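Local coordinates for fiber protein (Human adenovirus 16, PDB 3CNC), which probably attaches the virus to host cells through its trimeric knob, with CD46 as the likely receptor, at residues 45-50 with 106-111; 90-93 with 99-102; 126-131 with 183-188; 138-141 with 146-149. All coordinates share one frame; numbering follows the deposited sequence.

In the fold
The knob is a beta sandwich, and contacts 2 and 3 are its buried pair here: their strands, 85-94 and 185-194, lie side by side in the four-stranded sheet. Contacts 1 and 4 are at the surface. Contact 2 lies within the span of chain that contact 1 brings together, and the two touch through backbone and side-chain hydrogen bonds; contacts 3 and 4, with centres about 16 Å apart, meet through the ring of Phe139. The chemistry changes with place: a backbone hydrogen bond with aliphatic packing in contact 2, methionine on a tyrosine face in contact 3, a lysine stem beside a loop carbonyl in contact 1, and a leucine wedge at a subunit boundary in contact 4.

Contact 1: residues 45-50 with 106-111; sequences GEDSPD and SLKSNL
Lys108 does the touching from its side, laying its aliphatic stem beside Asp47 and Pro49 of the 45-50 loop. Coming along 106-111, the chain first passes Ser106, which is tied by backbone and hydroxyl to Asn91 on strand 85-94. Lys108 follows. Its CB sits 4.4 Å from Pro49 CG, a loose apolar approach. With CG anti to the carbonyl carbon and a single bend at chi2 (-57°), the stem runs past the Asp47 carbonyl: Lys108 CG is 4.0 Å and CE 3.9 Å from Asp47 O. Beyond that bend the chain is extended, and Lys108 NZ ends 4.4 Å from Asp47 OD1, too far for a salt bridge, though the opposite charges probably still attract. The ammonium is instead held by the carbonyls of Ser105 and Thr102, in its own loop. Two residues on, Asn110 OD1 accepts from the backbone N of Ile100. The contact thus joins two surface loops: one links strands 29-31 and 51-60 within the six-stranded sheet, and the other crosses from strand 85-94 in the four-stranded sheet to strand 112-115 in the six-stranded one.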
loop_
_atom_site.group_PDB
_atom_site.type_symbol
_atom_site.label_atom_id
_atom_site.label_comp_id
_atom_site.label_asym_id
_atom_site.label_seq_id
_atom_site.Cartn_x
_atom_site.Cartn_y
_atom_site.Cartn_z
ATOM N N GLY A 45 -30.275 2.811 10.299
ATOM C CA GLY A 45 -31.641 3.017 9.854
ATOM C C GLY A 45 -31.851 4.124 8.836
ATOM O O GLY A 45 -32.804 4.072 8.057
ATOM N N GLU A 46 -30.978 5.127 8.838
ATOM C CA GLU A 46 -31.092 6.237 7.898
ATOM C C GLU A 46 -31.094 5.787 6.443
ATOM O O GLU A 46 -30.526 4.746 6.104
ATOM C CB GLU A 46 -29.953 7.234 8.113
ATOM C CG GLU A 46 -30.265 8.294 9.138
ATOM C CD GLU A 46 -31.554 9.020 8.813
ATOM O OE1 GLU A 46 -31.678 9.532 7.678
ATOM O OE2 GLU A 46 -32.444 9.076 9.688
ATOM N N ASP A 47 -31.732 6.584 5.590
ATOM C CA ASP A 47 -31.822 6.297 4.159
ATOM C C ASP A 47 -31.215 7.417 3.317
ATOM O O ASP A 47 -30.867 7.210 2.151
ATOM C CB ASP A 47 -33.285 6.104 3.742
ATOM C CG ASP A 47 -33.759 4.674 3.904
ATOM O OD1 ASP A 47 -33.209 3.784 3.220
ATOM O OD2 ASP A 47 -34.682 4.441 4.713
ATOM N N SER A 48 -31.104 8.605 3.907
ATOM C CA SER A 48 -30.543 9.752 3.198
ATOM C C SER A 48 -29.071 9.965 3.557
ATOM O O SER A 48 -28.676 9.860 4.719
ATOM C CB SER A 48 -31.331 11.020 3.521
ATOM O OG SER A 48 -31.167 11.368 4.883
ATOM N N PRO A 49 -28.245 10.269 2.547
ATOM C CA PRO A 49 -26.805 10.507 2.691
ATOM C C PRO A 49 -26.462 11.433 3.837
ATOM O O PRO A 49 -27.006 12.533 3.933
ATOM C CB PRO A 49 -26.420 11.110 1.346
ATOM C CG PRO A 49 -27.301 10.369 0.406
ATOM C CD PRO A 49 -28.652 10.359 1.134
ATOM N N ASP A 50 -25.553 10.993 4.700
ATOM C CA ASP A 50 -25.128 11.817 5.823
ATOM C C ASP A 50 -23.602 11.979 5.850
ATOM O O ASP A 50 -23.030 12.451 6.832
ATOM C CB ASP A 50 -25.647 11.229 7.141
ATOM C CG ASP A 50 -25.028 9.894 7.471
ATOM O OD1 ASP A 50 -24.608 9.178 6.536
ATOM O OD2 ASP A 50 -24.977 9.556 8.673
ATOM N N SER A 106 -24.500 1.019 2.198
ATOM C CA SER A 106 -24.398 2.316 2.841
ATOM C C SER A 106 -24.297 3.380 1.751
ATOM O O SER A 106 -24.744 4.506 1.950
ATOM C CB SER A 106 -23.160 2.385 3.724
ATOM O OG SER A 106 -23.164 1.354 4.685
ATOM N N LEU A 107 -23.706 3.015 0.609
ATOM C CA LEU A 107 -23.549 3.923 -0.531
ATOM C C LEU A 107 -24.864 3.988 -1.313
ATOM O O LEU A 107 -25.384 2.962 -1.745
ATOM C CB LEU A 107 -22.423 3.432 -1.447
ATOM C CG LEU A 107 -22.055 4.278 -2.672
ATOM C CD1 LEU A 107 -21.530 5.650 -2.241
ATOM C CD2 LEU A 107 -21.003 3.532 -3.490
ATOM N N LYS A 108 -25.391 5.193 -1.512
ATOM C CA LYS A 108 -26.676 5.342 -2.191
ATOM C C LYS A 108 -26.679 5.718 -3.660
ATOM O O LYS A 108 -27.739 5.880 -4.253
ATOM C CB LYS A 108 -27.561 6.318 -1.417
ATOM C CG LYS A 108 -27.756 5.921 0.039
ATOM C CD LYS A 108 -28.336 4.511 0.172
ATOM C CE LYS A 108 -28.519 4.127 1.644
ATOM N NZ LYS A 108 -29.185 2.796 1.813
ATOM N N SER A 109 -25.507 5.878 -4.255
ATOM C CA SER A 109 -25.439 6.171 -5.678
ATOM C C SER A 109 -24.450 5.155 -6.245
ATOM O O SER A 109 -23.412 4.887 -5.632
ATOM C CB SER A 109 -24.980 7.614 -5.925
ATOM O OG SER A 109 -23.902 7.966 -5.085
ATOM N N ASN A 110 -24.780 4.562 -7.389
ATOM C CA ASN A 110 -23.903 3.556 -7.983
ATOM C C ASN A 110 -22.577 4.153 -8.447
ATOM O O ASN A 110 -22.497 5.328 -8.803
ATOM C CB ASN A 110 -24.611 2.840 -9.150
ATOM C CG ASN A 110 -23.834 1.608 -9.655
ATOM O OD1 ASN A 110 -23.357 0.782 -8.866
ATOM N ND2 ASN A 110 -23.720 1.482 -10.976
ATOM N N LEU A 111 -21.533 3.332 -8.404
ATOM C CA LEU A 111 -20.200 3.739 -8.826
ATOM C C LEU A 111 -20.220 3.753 -10.345
ATOM O O LEU A 111 -21.177 3.288 -10.953
ATOM C CB LEU A 111 -19.159 2.717 -8.349
ATOM C CG LEU A 111 -19.013 2.442 -6.848
ATOM C CD1 LEU A 111 -18.212 1.157 -6.652
ATOM C CD2 LEU A 111 -18.330 3.621 -6.149
#

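Contact 2: residues 90-93 with 99-102; sequences VNLA and QIIT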
loop_
_atom_site.group_PDB
_atom_site.type_symbol
_atom_site.label_atom_id
_atom_site.label_comp_id
_atom_site.label_asym_id
_atom_site.label_seq_id
_atom_site.Cartn_x
_atom_site.Cartn_y
_atom_site.Cartn_z
ATOM N N VAL A 90 -19.273 0.959 6.664
ATOM C CA VAL A 90 -19.746 1.281 5.338
ATOM C C VAL A 90 -19.807 -0.091 4.695
ATOM O O VAL A 90 -18.784 -0.749 4.513
ATOM C CB VAL A 90 -18.762 2.183 4.575
ATOM C CG1 VAL A 90 -19.184 2.298 3.125
ATOM C CG2 VAL A 90 -18.722 3.563 5.220
ATOM N N ASN A 91 -21.013 -0.544 4.385
ATOM C CA ASN A 91 -21.173 -1.855 3.782
ATOM C C ASN A 91 -21.537 -1.686 2.319
ATOM O O ASN A 91 -22.328 -0.812 1.968
ATOM C CB ASN A 91 -22.264 -2.639 4.521
ATOM C CG ASN A 91 -22.102 -2.573 6.035
ATOM O OD1 ASN A 91 -21.024 -2.851 6.578
ATOM N ND2 ASN A 91 -23.176 -2.203 6.725
ATOM N N LEU A 92 -20.950 -2.522 1.470
ATOM C CA LEU A 92 -21.205 -2.471 0.032
ATOM C C LEU A 92 -21.631 -3.842 -0.494
ATOM O O LEU A 92 -20.932 -4.848 -0.291
ATOM C CB LEU A 92 -19.943 -2.006 -0.699
ATOM C CG LEU A 92 -19.688 -0.512 -0.932
ATOM C CD1 LEU A 92 -20.043 0.302 0.281
ATOM C CD2 LEU A 92 -18.226 -0.320 -1.314
ATOM N N ALA A 93 -22.782 -3.882 -1.158
ATOM C CA ALA A 93 -23.295 -5.124 -1.724
ATOM C C ALA A 93 -23.507 -4.922 -3.220
ATOM O O ALA A 93 -24.116 -3.939 -3.641
ATOM C CB ALA A 93 -24.607 -5.514 -1.037
ATOM N N GLN A 99 -22.724 -4.155 -9.939
ATOM C CA GLN A 99 -23.451 -2.910 -9.721
ATOM C C GLN A 99 -23.847 -2.850 -8.241
ATOM O O GLN A 99 -24.231 -3.871 -7.651
ATOM C CB GLN A 99 -24.725 -2.877 -10.571
ATOM C CG GLN A 99 -24.528 -3.192 -12.042
ATOM C CD GLN A 99 -23.750 -2.119 -12.770
ATOM O OE1 GLN A 99 -24.140 -0.954 -12.774
ATOM N NE2 GLN A 99 -22.645 -2.508 -13.396
ATOM N N ILE A 100 -23.753 -1.667 -7.644
ATOM C CA ILE A 100 -24.134 -1.496 -6.244
ATOM C C ILE A 100 -25.634 -1.724 -6.042
ATOM O O ILE A 100 -26.456 -1.287 -6.849
ATOM C CB ILE A 100 -23.791 -0.068 -5.744
ATOM C CG1 ILE A 100 -22.314 0.018 -5.366
ATOM C CG2 ILE A 100 -24.642 0.295 -4.549
ATOM C CD1 ILE A 100 -21.956 -0.776 -4.106
ATOM N N ILE A 101 -25.996 -2.434 -4.980
ATOM C CA ILE A 101 -27.406 -2.642 -4.682
ATOM C C ILE A 101 -27.643 -1.660 -3.536
ATOM O O ILE A 101 -27.335 -1.941 -2.382
ATOM C CB ILE A 101 -27.693 -4.089 -4.230
ATOM C CG1 ILE A 101 -27.380 -5.065 -5.380
ATOM C CG2 ILE A 101 -29.160 -4.217 -3.817
ATOM C CD1 ILE A 101 -27.396 -6.543 -4.984
ATOM N N THR A 102 -28.174 -0.493 -3.878
ATOM C CA THR A 102 -28.390 0.575 -2.905
ATOM C C THR A 102 -29.183 0.292 -1.637
ATOM O O THR A 102 -28.756 0.684 -0.553
ATOM C CB THR A 102 -28.989 1.820 -3.591
ATOM O OG1 THR A 102 -30.174 1.451 -4.306
ATOM C CG2 THR A 102 -27.983 2.418 -4.576
#
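Ala93 and Ile101 share a backbone hydrogen bond where the chain, having run along strand 85-94 at the border of the four-stranded sheet of the knob's beta sandwich, doubles back past the strand's end. Packed beside that bond is Ile100, the side chain to follow outward. Its CB stands 4.4 Å from Ala93 O, and the CG2 branch keeps a similar distance from that oxygen. CG1 leads on, set anti to the carbonyl carbon (chi1 -81°), and the second bend brings CD1 back over the strand. There the methyl meets two things at once: Ile100 CD1 lies 3.9 Å from Ala93 O and equally 3.9 Å from Leu92 CG, with Leu92 CB slightly farther off. The two side chains pass each other at a slant, and the methyl touches both the leucine and the Ala93 carbonyl. Leu92 also packs on Met187 and Phe189 of strand 185-194, so Ile100 probably adds to that apolar cluster. The polar grip falls on Ala93 O. Ile100 CA also approaches this oxygen, at 3.6 Å, as a CA-H...O contact, and Ile101 CB flanks it. The main bond, from Ile101 N to Ala93 O, is 2.8 Å long, with 163° at the hydrogen and 160° at the oxygen, almost in line with the carbonyl.

Contact 3: residues 126-131 with 183-188; sequences SAKGFM and MAYAMN
A one-turn 3-10 segment, 128-130, delivers Met131 opposite Tyr185 of strand 185-194, with Met131 CA and Tyr185 CA 6.7 Å apart. Met131 lies across the tyrosine ring at about a right angle. Its CB comes 3.5 Å from Tyr185 CD2, while CG sits over the face, 3.6 Å from the ring centroid and 17° off the normal, a CH-pi contact. Because chi2 (-63°) then folds the chain back, SD swings past the ring toward its root: it is 4.4 Å from the centroid and 39° off the normal, an oblique Met-aromatic contact, and 3.8 Å from Tyr185 CB. At the other end of the ring Lys128 brings up only carbon, its CG and CE each 3.6 Å from Tyr185 OH. The phenol oxygen and the lysine ammonium both look to Glu218, through a weak hydrogen bond and a long, weak ion pair. Ser126 OG accepts from Lys128 N in an ST turn leading into the 3-10 segment. In the strand itself, Ala184 and Tyr185 both face Phe94, a classic beta bulge, and Met131 also rests on Phe94, so the loop packs where strands 85-94 and 185-194 run side by side.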
loop_
_atom_site.group_PDB
_atom_site.type_symbol
_atom_site.label_atom_id
_atom_site.label_comp_id
_atom_site.label_asym_id
_atom_site.label_seq_id
_atom_site.Cartn_x
_atom_site.Cartn_y
_atom_site.Cartn_z
ATOM N N SER A 126 -21.676 -4.414 -16.787
ATOM C CA SER A 126 -20.778 -5.215 -15.976
ATOM C C SER A 126 -19.475 -4.568 -15.523
ATOM O O SER A 126 -18.679 -4.058 -16.314
ATOM C CB SER A 126 -20.452 -6.539 -16.673
ATOM O OG SER A 126 -19.649 -7.341 -15.825
ATOM N N ALA A 127 -19.286 -4.622 -14.213
ATOM C CA ALA A 127 -18.110 -4.111 -13.539
ATOM C C ALA A 127 -17.648 -5.316 -12.711
ATOM O O ALA A 127 -17.002 -5.172 -11.672
ATOM C CB ALA A 127 -18.507 -2.950 -12.626
ATOM N N LYS A 128 -18.011 -6.508 -13.192
ATOM C CA LYS A 128 -17.685 -7.763 -12.523
ATOM C C LYS A 128 -16.194 -7.890 -12.278
ATOM O O LYS A 128 -15.763 -8.375 -11.228
ATOM C CB LYS A 128 -18.171 -8.948 -13.356
ATOM C CG LYS A 128 -18.085 -10.284 -12.637
ATOM C CD LYS A 128 -18.372 -11.419 -13.596
ATOM C CE LYS A 128 -17.917 -12.751 -13.022
ATOM N NZ LYS A 128 -17.454 -13.677 -14.097
ATOM N N GLY A 129 -15.411 -7.438 -13.251
ATOM C CA GLY A 129 -13.972 -7.498 -13.120
ATOM C C GLY A 129 -13.382 -6.692 -11.974
ATOM O O GLY A 129 -12.186 -6.804 -11.698
ATOM N N PHE A 130 -14.199 -5.876 -11.309
ATOM C CA PHE A 130 -13.726 -5.055 -10.190
ATOM C C PHE A 130 -14.051 -5.671 -8.838
ATOM O O PHE A 130 -13.591 -5.189 -7.803
ATOM C CB PHE A 130 -14.361 -3.658 -10.233
ATOM C CG PHE A 130 -13.878 -2.800 -11.362
ATOM C CD1 PHE A 130 -14.569 -2.759 -12.568
ATOM C CD2 PHE A 130 -12.721 -2.035 -11.220
ATOM C CE1 PHE A 130 -14.106 -1.953 -13.635
ATOM C CE2 PHE A 130 -12.250 -1.234 -12.262
ATOM C CZ PHE A 130 -12.942 -1.191 -13.473
ATOM N N MET A 131 -14.854 -6.729 -8.848
ATOM C CA MET A 131 -15.273 -7.388 -7.616
ATOM C C MET A 131 -14.215 -8.254 -6.951
ATOM O O MET A 131 -13.283 -8.738 -7.592
ATOM C CB MET A 131 -16.499 -8.264 -7.887
ATOM C CG MET A 131 -17.685 -7.510 -8.435
ATOM S SD MET A 131 -18.265 -6.287 -7.257
ATOM C CE MET A 131 -17.464 -4.801 -7.908
ATOM N N MET A 183 -27.756 -10.677 -4.512
ATOM C CA MET A 183 -26.409 -10.248 -4.157
ATOM C C MET A 183 -25.345 -11.249 -4.583
ATOM O O MET A 183 -25.487 -12.438 -4.339
ATOM C CB MET A 183 -26.342 -10.032 -2.650
ATOM C CG MET A 183 -25.087 -9.368 -2.168
ATOM S SD MET A 183 -25.296 -8.986 -0.439
ATOM C CE MET A 183 -23.612 -9.080 0.185
ATOM N N ALA A 184 -24.275 -10.758 -5.208
ATOM C CA ALA A 184 -23.185 -11.613 -5.677
ATOM C C ALA A 184 -21.837 -11.301 -5.024
ATOM O O ALA A 184 -20.966 -12.175 -4.935
ATOM C CB ALA A 184 -23.061 -11.500 -7.195
ATOM N N TYR A 185 -21.658 -10.064 -4.565
ATOM C CA TYR A 185 -20.397 -9.677 -3.934
ATOM C C TYR A 185 -20.597 -8.746 -2.770
ATOM O O TYR A 185 -21.605 -8.048 -2.692
ATOM C CB TYR A 185 -19.481 -8.991 -4.942
ATOM C CG TYR A 185 -19.318 -9.773 -6.211
ATOM C CD1 TYR A 185 -20.182 -9.575 -7.286
ATOM C CD2 TYR A 185 -18.342 -10.764 -6.314
ATOM C CE1 TYR A 185 -20.080 -10.349 -8.433
ATOM C CE2 TYR A 185 -18.232 -11.548 -7.458
ATOM C CZ TYR A 185 -19.103 -11.336 -8.512
ATOM O OH TYR A 185 -19.001 -12.113 -9.640
ATOM N N ALA A 186 -19.621 -8.728 -1.870
ATOM C CA ALA A 186 -19.686 -7.860 -0.710
ATOM C C ALA A 186 -18.325 -7.271 -0.406
ATOM O O ALA A 186 -17.296 -7.926 -0.587
ATOM C CB ALA A 186 -20.205 -8.630 0.522
ATOM N N MET A 187 -18.335 -6.034 0.079
ATOM C CA MET A 187 -17.114 -5.330 0.453
ATOM C C MET A 187 -17.458 -4.400 1.613
ATOM O O MET A 187 -18.126 -3.394 1.422
ATOM C CB MET A 187 -16.587 -4.532 -0.741
ATOM C CG MET A 187 -15.237 -3.874 -0.507
ATOM S SD MET A 187 -14.492 -3.322 -2.063
ATOM C CE MET A 187 -14.999 -1.686 -2.122
ATOM N N ASN A 188 -17.016 -4.739 2.817
ATOM C CA ASN A 188 -17.318 -3.912 3.980
ATOM C C ASN A 188 -16.100 -3.266 4.604
ATOM O O ASN A 188 -15.033 -3.878 4.700
ATOM C CB ASN A 188 -18.044 -4.727 5.056
ATOM C CG ASN A 188 -19.341 -5.306 4.555
ATOM O OD1 ASN A 188 -19.883 -4.850 3.551
ATOM N ND2 ASN A 188 -19.857 -6.308 5.254
#

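Contact 4: residues 138-141 with 146-149; sequences PFIT and TLNE
This contact gathers the two arms of a surface excursion in the long connection between strands 118-119 and 151-159, beside a second subunit of the trimer. Leu147 is the wedge. With CG anti to its own carbonyl carbon (chi1 -83°), the side chain reaches across so that CD1 presses on the backbone of the other arm, 3.2 Å from Pro138 O and 3.5 Å from Phe139 C. That is close for a methyl beside a carbonyl, and the fit is snug. The same methyl meets Ile140 CG1 at 4.1 Å, while the other branch, Leu147 CD2, turns to Pro138 CD at 4.2 Å. Both neighbours are passed at a slant. Glu149 completes the row: its chain bends at chi2, and OE1 comes within 4.1 Å of Pro138 CD. This carboxylate makes a salt bridge to Lys35 of the second subunit, and Pro138 packs on that lysine too. Within the contact no hydrogen bond links the arms; Ile140 makes its backbone bond to Arg176 instead. Cohesion between the arms is therefore by shape and apolar surface, centred on one leucine, whereas the one charged group at its border, Glu149, pairs with Lys35 of the second subunit.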
loop_
_atom_site.group_PDB
_atom_site.type_symbol
_atom_site.label_atom_id
_atom_site.label_comp_id
_atom_site.label_asym_id
_atom_site.label_seq_id
_atom_site.Cartn_x
_atom_site.Cartn_y
_atom_site.Cartn_z
ATOM N N PRO A 138 -14.097 -16.546 -0.406
ATOM C CA PRO A 138 -15.389 -17.239 -0.504
ATOM C C PRO A 138 -16.462 -16.754 0.451
ATOM O O PRO A 138 -16.179 -16.082 1.439
ATOM C CB PRO A 138 -15.036 -18.709 -0.217
ATOM C CG PRO A 138 -13.504 -18.762 -0.215
ATOM C CD PRO A 138 -13.114 -17.392 0.288
ATOM N N PHE A 139 -17.703 -17.106 0.136
ATOM C CA PHE A 139 -18.829 -16.775 0.989
ATOM C C PHE A 139 -19.016 -17.898 2.015
ATOM O O PHE A 139 -18.652 -19.057 1.758
ATOM C CB PHE A 139 -20.105 -16.619 0.161
ATOM C CG PHE A 139 -20.228 -15.280 -0.525
ATOM C CD1 PHE A 139 -19.826 -15.117 -1.848
ATOM C CD2 PHE A 139 -20.764 -14.185 0.156
ATOM C CE1 PHE A 139 -19.960 -13.884 -2.486
ATOM C CE2 PHE A 139 -20.902 -12.949 -0.473
ATOM C CZ PHE A 139 -20.500 -12.797 -1.798
ATOM N N ILE A 140 -19.557 -17.548 3.181
ATOM C CA ILE A 140 -19.822 -18.533 4.233
ATOM C C ILE A 140 -20.802 -19.569 3.695
ATOM O O ILE A 140 -21.863 -19.215 3.171
ATOM C CB ILE A 140 -20.465 -17.883 5.457
ATOM C CG1 ILE A 140 -19.437 -17.023 6.183
ATOM C CG2 ILE A 140 -21.051 -18.961 6.363
ATOM C CD1 ILE A 140 -20.029 -16.202 7.289
ATOM N N THR A 141 -20.457 -20.843 3.840
ATOM C CA THR A 141 -21.303 -21.916 3.341
ATOM C C THR A 141 -21.951 -22.764 4.445
ATOM O O THR A 141 -22.997 -23.393 4.228
ATOM C CB THR A 141 -20.505 -22.824 2.385
ATOM O OG1 THR A 141 -21.388 -23.762 1.775
ATOM C CG2 THR A 141 -19.425 -23.575 3.129
ATOM N N THR A 146 -15.570 -19.708 9.758
ATOM C CA THR A 146 -14.953 -18.427 10.117
ATOM C C THR A 146 -14.454 -17.613 8.916
ATOM O O THR A 146 -14.610 -16.389 8.887
ATOM C CB THR A 146 -13.765 -18.639 11.082
ATOM O OG1 THR A 146 -12.920 -19.679 10.570
ATOM C CG2 THR A 146 -14.261 -19.027 12.476
ATOM N N LEU A 147 -13.844 -18.294 7.940
ATOM C CA LEU A 147 -13.327 -17.648 6.733
ATOM C C LEU A 147 -12.504 -16.392 7.004
ATOM O O LEU A 147 -12.800 -15.318 6.470
ATOM C CB LEU A 147 -14.478 -17.290 5.791
ATOM C CG LEU A 147 -14.955 -18.432 4.906
ATOM C CD1 LEU A 147 -16.090 -17.962 3.996
ATOM C CD2 LEU A 147 -13.764 -18.952 4.097
ATOM N N ASN A 148 -11.462 -16.526 7.812
ATOM C CA ASN A 148 -10.628 -15.381 8.142
ATOM C C ASN A 148 -9.758 -14.846 7.009
ATOM O O ASN A 148 -9.129 -13.800 7.173
ATOM C CB ASN A 148 -9.763 -15.696 9.365
ATOM C CG ASN A 148 -10.577 -15.755 10.652
ATOM O OD1 ASN A 148 -11.745 -15.340 10.682
ATOM N ND2 ASN A 148 -9.963 -16.254 11.722
ATOM N N GLU A 149 -9.711 -15.545 5.872
ATOM C CA GLU A 149 -8.925 -15.080 4.713
ATOM C C GLU A 149 -9.704 -13.974 4.008
ATOM O O GLU A 149 -9.223 -13.383 3.037
ATOM C CB GLU A 149 -8.708 -16.185 3.673
ATOM C CG GLU A 149 -8.700 -17.579 4.213
ATOM C CD GLU A 149 -10.090 -18.188 4.320
ATOM O OE1 GLU A 149 -10.605 -18.695 3.301
ATOM O OE2 GLU A 149 -10.659 -18.158 5.427
#